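Local coordinates for protein toxin-antitoxin system toxin HepN family (Shewanella oneidensis MR-1, PDB 6M6U) that is the toxin of a type VII toxin-antitoxin system, cleaving mRNA to arrest growth until its cognate antitoxin neutralises it, mostly by tri-AMPylation, at the interface of chains C and A, the interface of chains C and B and the interface of chains B and A. Residues are numbered along the deposited sequence; one frame, centred on the assembly and turned at random. Chains: chain A/B, Toxin-antitoxin system toxin HepN family; chain C, Toxin-antitoxin system antitoxin MntA family.

Contact 1: the interface of chains C and A. Residues chain C 79-81, 110, 114; chain A 66-69, 98.
A backbone hydrogen bond joins C:Val81 to A:Gln67 at this toxin-antitoxin interface. The N of C:Val81 donates to the carbonyl O of A:Gln67 at 3.0 Å, with 153° at the hydrogen. A C=O...N angle of 162° places the donor nearly along the C=O axis. The neighbouring amide of C:Thr80 is also close to this oxygen, but its N-H points away and makes no bond. Because C:Val81 lies in the first turn of its helix, the toxin carbonyl serves an amide at the helix N-terminus, where the helix dipole would favour it.

Apolar contacts surround that bond. The A:Gln67 side chain bends at chi2 (-67°), and its amide oxygen OE1 rests 3.5 Å from C:Val81 CB, a van der Waals contact. On the same residue, A:Gln67 CB meets C:Ser79 CB at 3.6 Å. C:Leu114 lays both methyls along one side of the loop backbone: CD2 is 3.8 Å from A:Ser68 CA, while CD1 is 3.6 Å from A:Ser68 C. Farther along, C:Met110 crosses A:Asn98 at about a right angle, its terminal methyl CE in van der Waals contact with the amide at its nitrogen end, 3.3 Å from A:Asn98 ND2.

In the fold, the start of antitoxin helix 80-89 and one side of helix 97-125 pack against the toxin loop at A:Pro66 to A:Ser69. A:Asn98, on toxin helix 84-102, belongs to the RX(4)HXY motif, so C:Met110 touches the motif that also holds the predicted active-site residues.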
loop_
_atom_site.group_PDB
_atom_site.type_symbol
_atom_site.label_atom_id
_atom_site.label_comp_id
_atom_site.label_asym_id
_atom_site.label_seq_id
_atom_site.Cartn_x
_atom_site.Cartn_y
_atom_site.Cartn_z
ATOM N N SER C 79 2.455 -23.279 5.536
ATOM C CA SER C 79 1.883 -23.626 6.825
ATOM C C SER C 79 0.887 -24.780 6.693
ATOM O O SER C 79 0.343 -25.058 5.616
ATOM C CB SER C 79 1.181 -22.416 7.433
ATOM O OG SER C 79 -0.103 -22.288 6.863
ATOM N N THR C 80 0.637 -25.446 7.822
ATOM C CA THR C 80 -0.335 -26.532 7.836
ATOM C C THR C 80 -1.733 -26.028 7.506
ATOM O O THR C 80 -2.501 -26.717 6.827
ATOM C CB THR C 80 -0.326 -27.214 9.199
ATOM O OG1 THR C 80 1.016 -27.595 9.505
ATOM C CG2 THR C 80 -1.216 -28.446 9.188
ATOM N N VAL C 81 -2.080 -24.824 7.973
ATOM C CA VAL C 81 -3.384 -24.243 7.647
ATOM C C VAL C 81 -3.538 -24.081 6.139
ATOM O O VAL C 81 -4.554 -24.476 5.555
ATOM C CB VAL C 81 -3.575 -22.904 8.382
ATOM C CG1 VAL C 81 -4.697 -22.090 7.741
ATOM C CG2 VAL C 81 -3.870 -23.156 9.853
ATOM N N MET C 110 -1.771 -33.751 10.124
ATOM C CA MET C 110 -1.100 -32.623 10.765
ATOM C C MET C 110 -2.095 -31.549 11.188
ATOM O O MET C 110 -1.965 -30.961 12.270
ATOM C CB MET C 110 -0.047 -32.031 9.826
ATOM C CG MET C 110 1.121 -32.966 9.551
ATOM S SD MET C 110 2.465 -32.193 8.630
ATOM C CE MET C 110 3.138 -31.101 9.882
ATOM N N LEU C 114 -2.936 -30.128 14.820
ATOM C CA LEU C 114 -2.792 -28.701 15.083
ATOM C C LEU C 114 -4.043 -28.136 15.744
ATOM O O LEU C 114 -3.945 -27.363 16.703
ATOM C CB LEU C 114 -2.482 -27.950 13.790
ATOM C CG LEU C 114 -2.491 -26.428 13.957
ATOM C CD1 LEU C 114 -1.343 -25.979 14.860
ATOM C CD2 LEU C 114 -2.434 -25.733 12.604
ATOM N N PRO A 66 -1.249 -19.717 15.778
ATOM C CA PRO A 66 -0.294 -20.577 15.073
ATOM C C PRO A 66 -0.948 -21.230 13.866
ATOM O O PRO A 66 -2.094 -21.679 13.923
ATOM C CB PRO A 66 0.115 -21.612 16.134
ATOM C CG PRO A 66 -0.952 -21.561 17.167
ATOM C CD PRO A 66 -1.463 -20.146 17.170
ATOM N N GLN A 67 -0.215 -21.248 12.756
ATOM C CA GLN A 67 -0.687 -21.833 11.506
ATOM C C GLN A 67 -0.132 -23.230 11.288
ATOM O O GLN A 67 -0.530 -23.905 10.331
ATOM C CB GLN A 67 -0.305 -20.931 10.317
ATOM C CG GLN A 67 -0.775 -19.487 10.466
ATOM C CD GLN A 67 -2.286 -19.368 10.425
ATOM O OE1 GLN A 67 -2.912 -19.647 9.400
ATOM N NE2 GLN A 67 -2.885 -18.970 11.548
ATOM N N SER A 68 0.788 -23.652 12.146
ATOM C CA SER A 68 1.312 -25.006 12.190
ATOM C C SER A 68 1.896 -25.183 13.582
ATOM O O SER A 68 1.985 -24.226 14.358
ATOM C CB SER A 68 2.368 -25.246 11.110
ATOM O OG SER A 68 3.577 -24.596 11.461
ATOM N N SER A 69 2.298 -26.417 13.894
ATOM C CA SER A 69 2.837 -26.682 15.223
ATOM C C SER A 69 4.135 -25.920 15.464
ATOM O O SER A 69 4.363 -25.416 16.570
ATOM C CB SER A 69 3.044 -28.184 15.422
ATOM O OG SER A 69 1.796 -28.835 15.612
ATOM N N ASN A 98 6.620 -34.833 14.091
ATOM C CA ASN A 98 5.671 -35.038 13.001
ATOM C C ASN A 98 5.939 -36.344 12.266
ATOM O O ASN A 98 5.003 -37.051 11.879
ATOM C CB ASN A 98 5.725 -33.859 12.031
ATOM C CG ASN A 98 5.193 -32.583 12.640
ATOM O OD1 ASN A 98 4.397 -32.615 13.582
ATOM N ND2 ASN A 98 5.621 -31.444 12.101
#

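Contact 2: the interface of chains C and B. Residues chain C 105, 109; chain B 4, 48, 52, 55-56.
Over one face of the B:Asp52 carboxylate lies a methyl of C:Val105: C:Val105 CG1 is 3.6 Å from the carboxylate carbon B:Asp52 CG and almost directly above the plane. C:Val105 CG1 is 3.9 Å from B:Asp52 OD1 and 3.8 Å from B:Asp52 OD2, which shows the methyl centred on the group and not set at either oxygen. The two side chains cross at about a right angle. The other flat group, the B:His56 ring, has B:Ile4 CG2 of its own chain over one face, 4.0 Å above the plane and offset toward the rim. The antitoxin meets this residue at its CB, 4.0 Å from C:Val105 CG2, and the same methyl lies 4.1 Å from B:Ile4 CD1. One valine branch therefore covers the acid while the other faces the histidine and isoleucine.

Polar contact is slight. C:Ser109 OG, anti to the backbone N (chi1 176°), gives a weak hydrogen bond to B:Glu48 OE1 at 3.2 Å. Little of the glutamate surface is hidden by the antitoxin.

This is an antitoxin-toxin interface of the MntA-HepT heterooctamer, where antitoxin helix 97-125 lies on a second toxin chain. Residues four apart carry both sides: C:Val105 and C:Ser109 on that helix, and B:Glu48, B:Asp52 and B:His56 on helix 33-60. The helices run in roughly opposite directions, with toxin helix 3-23 contributing B:Ile4 alongside. The patch centre is about 10 Å from the predicted active-site residue B:Arg97.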
loop_
_atom_site.group_PDB
_atom_site.type_symbol
_atom_site.label_atom_id
_atom_site.label_comp_id
_atom_site.label_asym_id
_atom_site.label_seq_id
_atom_site.Cartn_x
_atom_site.Cartn_y
_atom_site.Cartn_z
ATOM N N VAL C 105 -3.285 -37.057 3.042
ATOM C CA VAL C 105 -3.273 -37.789 4.309
ATOM C C VAL C 105 -2.317 -37.132 5.297
ATOM O O VAL C 105 -2.663 -36.892 6.459
ATOM C CB VAL C 105 -2.915 -39.270 4.071
ATOM C CG1 VAL C 105 -2.407 -39.920 5.356
ATOM C CG2 VAL C 105 -4.125 -40.017 3.552
ATOM N N SER C 109 -3.878 -35.054 8.661
ATOM C CA SER C 109 -3.445 -35.521 9.973
ATOM C C SER C 109 -2.750 -34.408 10.750
ATOM O O SER C 109 -3.086 -34.144 11.912
ATOM C CB SER C 109 -2.523 -36.730 9.816
ATOM O OG SER C 109 -2.015 -37.137 11.072
ATOM N N ILE B 4 -2.467 -46.600 -0.242
ATOM C CA ILE B 4 -2.495 -45.985 1.082
ATOM C C ILE B 4 -3.238 -46.881 2.065
ATOM O O ILE B 4 -2.780 -47.110 3.190
ATOM C CB ILE B 4 -3.122 -44.581 1.011
ATOM C CG1 ILE B 4 -2.067 -43.553 0.608
ATOM C CG2 ILE B 4 -3.763 -44.203 2.339
ATOM C CD1 ILE B 4 -2.612 -42.159 0.455
ATOM N N GLU B 48 -3.329 -43.683 14.591
ATOM C CA GLU B 48 -3.015 -42.798 13.476
ATOM C C GLU B 48 -3.198 -43.507 12.143
ATOM O O GLU B 48 -3.645 -42.897 11.166
ATOM C CB GLU B 48 -1.594 -42.254 13.615
ATOM C CG GLU B 48 -1.462 -41.186 14.688
ATOM C CD GLU B 48 -2.277 -39.941 14.372
ATOM O OE1 GLU B 48 -2.325 -39.536 13.188
ATOM O OE2 GLU B 48 -2.880 -39.372 15.308
ATOM N N ASP B 52 -5.780 -42.174 9.429
ATOM C CA ASP B 52 -5.348 -41.869 8.069
ATOM C C ASP B 52 -6.239 -42.557 7.043
ATOM O O ASP B 52 -6.550 -41.978 5.997
ATOM C CB ASP B 52 -3.889 -42.276 7.867
ATOM C CG ASP B 52 -2.918 -41.383 8.624
ATOM O OD1 ASP B 52 -3.349 -40.335 9.159
ATOM O OD2 ASP B 52 -1.717 -41.731 8.678
ATOM N N ASN B 55 -9.543 -40.438 7.121
ATOM C CA ASN B 55 -9.334 -39.175 6.416
ATOM C C ASN B 55 -9.242 -39.390 4.912
ATOM O O ASN B 55 -9.728 -38.567 4.127
ATOM C CB ASN B 55 -8.058 -38.494 6.919
ATOM C CG ASN B 55 -8.166 -38.026 8.355
ATOM O OD1 ASN B 55 -9.264 -37.803 8.869
ATOM N ND2 ASN B 55 -7.018 -37.867 9.014
ATOM N N HIS B 56 -8.610 -40.488 4.496
ATOM C CA HIS B 56 -8.451 -40.775 3.074
ATOM C C HIS B 56 -9.801 -41.023 2.411
ATOM O O HIS B 56 -10.113 -40.429 1.370
ATOM C CB HIS B 56 -7.523 -41.979 2.903
ATOM C CG HIS B 56 -7.431 -42.491 1.500
ATOM N ND1 HIS B 56 -6.614 -41.916 0.550
ATOM C CD2 HIS B 56 -8.031 -43.543 0.893
ATOM C CE1 HIS B 56 -6.724 -42.584 -0.584
ATOM N NE2 HIS B 56 -7.576 -43.577 -0.403
#

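Contact 3: the interface of chains B and A. Residues chain B 11, 14-15, 41, 45; chain A 37, 40, 100, 104, 107.
A:Tyr104 inserts between two helices of chain B in a two-fold symmetric interface joining copies of the toxin, and the twin contact with chains exchanged repeats the arrangement. It pairs toxin subunits within the heterooctamer.

The phenol tip is gripped by B:Arg14: NH2 donates to A:Tyr104 OH at 2.7 Å, with 140° at the hydrogen, the oxygen tilted 24° from the guanidinium plane. NE adds a weaker bond to the same oxygen. B:Thr11 serves twice, its OG1 weakly accepting from B:Arg14 NH2 and its CG2 meeting the ring edge in plane, 3.6 Å from A:Tyr104 CE2. B:Cys15 SG approaches A:Tyr104 OH at 3.5 Å.

Across one ring face runs B:Arg45, extended from CG to NE, with NE 3.6 Å from the ring centroid of A:Tyr104 in a cation-pi contact. The guanidinium and ring planes are 23° apart; some atom pairs here are modelled too close to interpret. B:Leu41 CD2 covers the opposite face of the B:Arg45 guanidinium, 3.3 Å above its plane, sandwiching the group. B:Arg45 NH1 makes a long salt bridge to A:Asp37 OD1 at 3.3 Å, whose hydrogen bond is poorly aligned and weak; carboxylate and guanidinium are nearly perpendicular.

A:Tyr104 closes the RX(4)HXY motif and is the residue that the antitoxin tri-AMPylates, though it is unmodified here. The dimer thus holds the target hydroxyl against a neighbouring subunit's arginine; the structure alone does not show how a modified tyrosine would fit.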
loop_
_atom_site.group_PDB
_atom_site.type_symbol
_atom_site.label_atom_id
_atom_site.label_comp_id
_atom_site.label_asym_id
_atom_site.label_seq_id
_atom_site.Cartn_x
_atom_site.Cartn_y
_atom_site.Cartn_z
ATOM N N THR B 11 0.475 -51.455 8.711
ATOM C CA THR B 11 1.008 -50.811 9.909
ATOM C C THR B 11 0.198 -51.177 11.147
ATOM O O THR B 11 0.772 -51.447 12.209
ATOM C CB THR B 11 1.049 -49.296 9.709
ATOM O OG1 THR B 11 2.090 -48.980 8.778
ATOM C CG2 THR B 11 1.311 -48.574 11.026
ATOM N N ARG B 14 1.305 -54.727 12.060
ATOM C CA ARG B 14 2.634 -54.710 12.667
ATOM C C ARG B 14 2.590 -54.177 14.091
ATOM O O ARG B 14 3.280 -54.691 14.976
ATOM C CB ARG B 14 3.599 -53.864 11.835
ATOM C CG ARG B 14 4.294 -54.599 10.709
ATOM C CD ARG B 14 5.584 -53.888 10.317
ATOM N NE ARG B 14 5.450 -52.433 10.363
ATOM C CZ ARG B 14 4.796 -51.707 9.459
ATOM N NH1 ARG B 14 4.202 -52.299 8.429
ATOM N NH2 ARG B 14 4.728 -50.388 9.586
ATOM N N CYS B 15 1.771 -53.153 14.335
ATOM C CA CYS B 15 1.776 -52.517 15.644
ATOM C C CYS B 15 0.949 -53.280 16.675
ATOM O O CYS B 15 1.262 -53.218 17.869
ATOM C CB CYS B 15 1.281 -51.078 15.526
ATOM S SG CYS B 15 2.365 -50.067 14.514
ATOM N N LEU B 41 2.811 -46.261 22.653
ATOM C CA LEU B 41 3.246 -45.719 21.370
ATOM C C LEU B 41 2.661 -46.517 20.212
ATOM O O LEU B 41 2.208 -45.944 19.212
ATOM C CB LEU B 41 4.770 -45.693 21.290
ATOM C CG LEU B 41 5.278 -45.036 19.996
ATOM C CD1 LEU B 41 5.344 -43.520 20.151
ATOM C CD2 LEU B 41 6.630 -45.585 19.591
ATOM N N ARG B 45 0.236 -45.384 17.133
ATOM C CA ARG B 45 0.483 -45.685 15.725
ATOM C C ARG B 45 -0.703 -46.413 15.104
ATOM O O ARG B 45 -1.074 -46.141 13.955
ATOM C CB ARG B 45 1.765 -46.508 15.590
ATOM C CG ARG B 45 3.019 -45.727 15.952
ATOM C CD ARG B 45 4.232 -46.612 16.074
ATOM N NE ARG B 45 5.461 -45.805 16.076
ATOM C CZ ARG B 45 6.686 -46.262 16.362
ATOM N NH1 ARG B 45 6.853 -47.535 16.679
ATOM N NH2 ARG B 45 7.719 -45.432 16.309
ATOM N N ASP A 37 10.902 -47.489 21.128
ATOM C CA ASP A 37 9.548 -46.989 21.362
ATOM C C ASP A 37 9.499 -46.057 22.567
ATOM O O ASP A 37 8.936 -44.958 22.497
ATOM C CB ASP A 37 8.586 -48.161 21.561
ATOM C CG ASP A 37 8.381 -48.978 20.299
ATOM O OD1 ASP A 37 8.729 -48.488 19.204
ATOM O OD2 ASP A 37 7.860 -50.110 20.407
ATOM N N ILE A 40 11.410 -42.706 21.861
ATOM C CA ILE A 40 10.685 -41.926 20.865
ATOM C C ILE A 40 9.410 -41.346 21.463
ATOM O O ILE A 40 9.097 -40.168 21.260
ATOM C CB ILE A 40 10.397 -42.789 19.623
ATOM C CG1 ILE A 40 11.698 -43.099 18.881
ATOM C CG2 ILE A 40 9.399 -42.093 18.707
ATOM C CD1 ILE A 40 11.570 -44.199 17.846
ATOM N N ALA A 100 7.475 -38.965 13.674
ATOM C CA ALA A 100 7.229 -40.055 14.615
ATOM C C ALA A 100 5.740 -40.369 14.743
ATOM O O ALA A 100 5.358 -41.534 14.906
ATOM C CB ALA A 100 7.819 -39.712 15.983
ATOM N N TYR A 104 5.878 -43.314 11.335
ATOM C CA TYR A 104 6.964 -43.657 12.247
ATOM C C TYR A 104 8.055 -44.473 11.571
ATOM O O TYR A 104 9.216 -44.416 11.991
ATOM C CB TYR A 104 6.411 -44.432 13.435
ATOM C CG TYR A 104 6.044 -45.869 13.109
ATOM C CD1 TYR A 104 6.951 -46.907 13.317
ATOM C CD2 TYR A 104 4.789 -46.189 12.603
ATOM C CE1 TYR A 104 6.619 -48.214 13.031
ATOM C CE2 TYR A 104 4.451 -47.498 12.313
ATOM C CZ TYR A 104 5.371 -48.505 12.528
ATOM O OH TYR A 104 5.045 -49.812 12.240
ATOM N N LEU A 107 11.349 -42.755 10.559
ATOM C CA LEU A 107 12.258 -42.159 11.524
ATOM C C LEU A 107 13.674 -42.659 11.281
ATOM O O LEU A 107 13.898 -43.846 11.023
ATOM C CB LEU A 107 11.824 -42.494 12.952
ATOM C CG LEU A 107 10.648 -41.722 13.550
ATOM C CD1 LEU A 107 10.281 -42.297 14.909
ATOM C CD2 LEU A 107 10.990 -40.247 13.668
#

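Antitoxin helix 97-125 links contact 1 to contact 2: C:Met110 and C:Leu114 meet chain A, while C:Val105 and C:Ser109 meet chain B, with the patch centres about 16 Å apart. Contact 3 joins those two toxin chains directly, its centre about 21 Å from that of contact 1 and 15 Å from that of contact 2. Contacts 2 and 3 share toxin helices 3-23 and 33-60 of chain B, and contacts 1 and 3 share helix 84-102 of chain A. One antitoxin thus bridges a toxin dimer. Contacts 2 and 3 are centred about 10 and 11 Å from the predicted active-site residue B:Arg97, so both probably lie near the nuclease site.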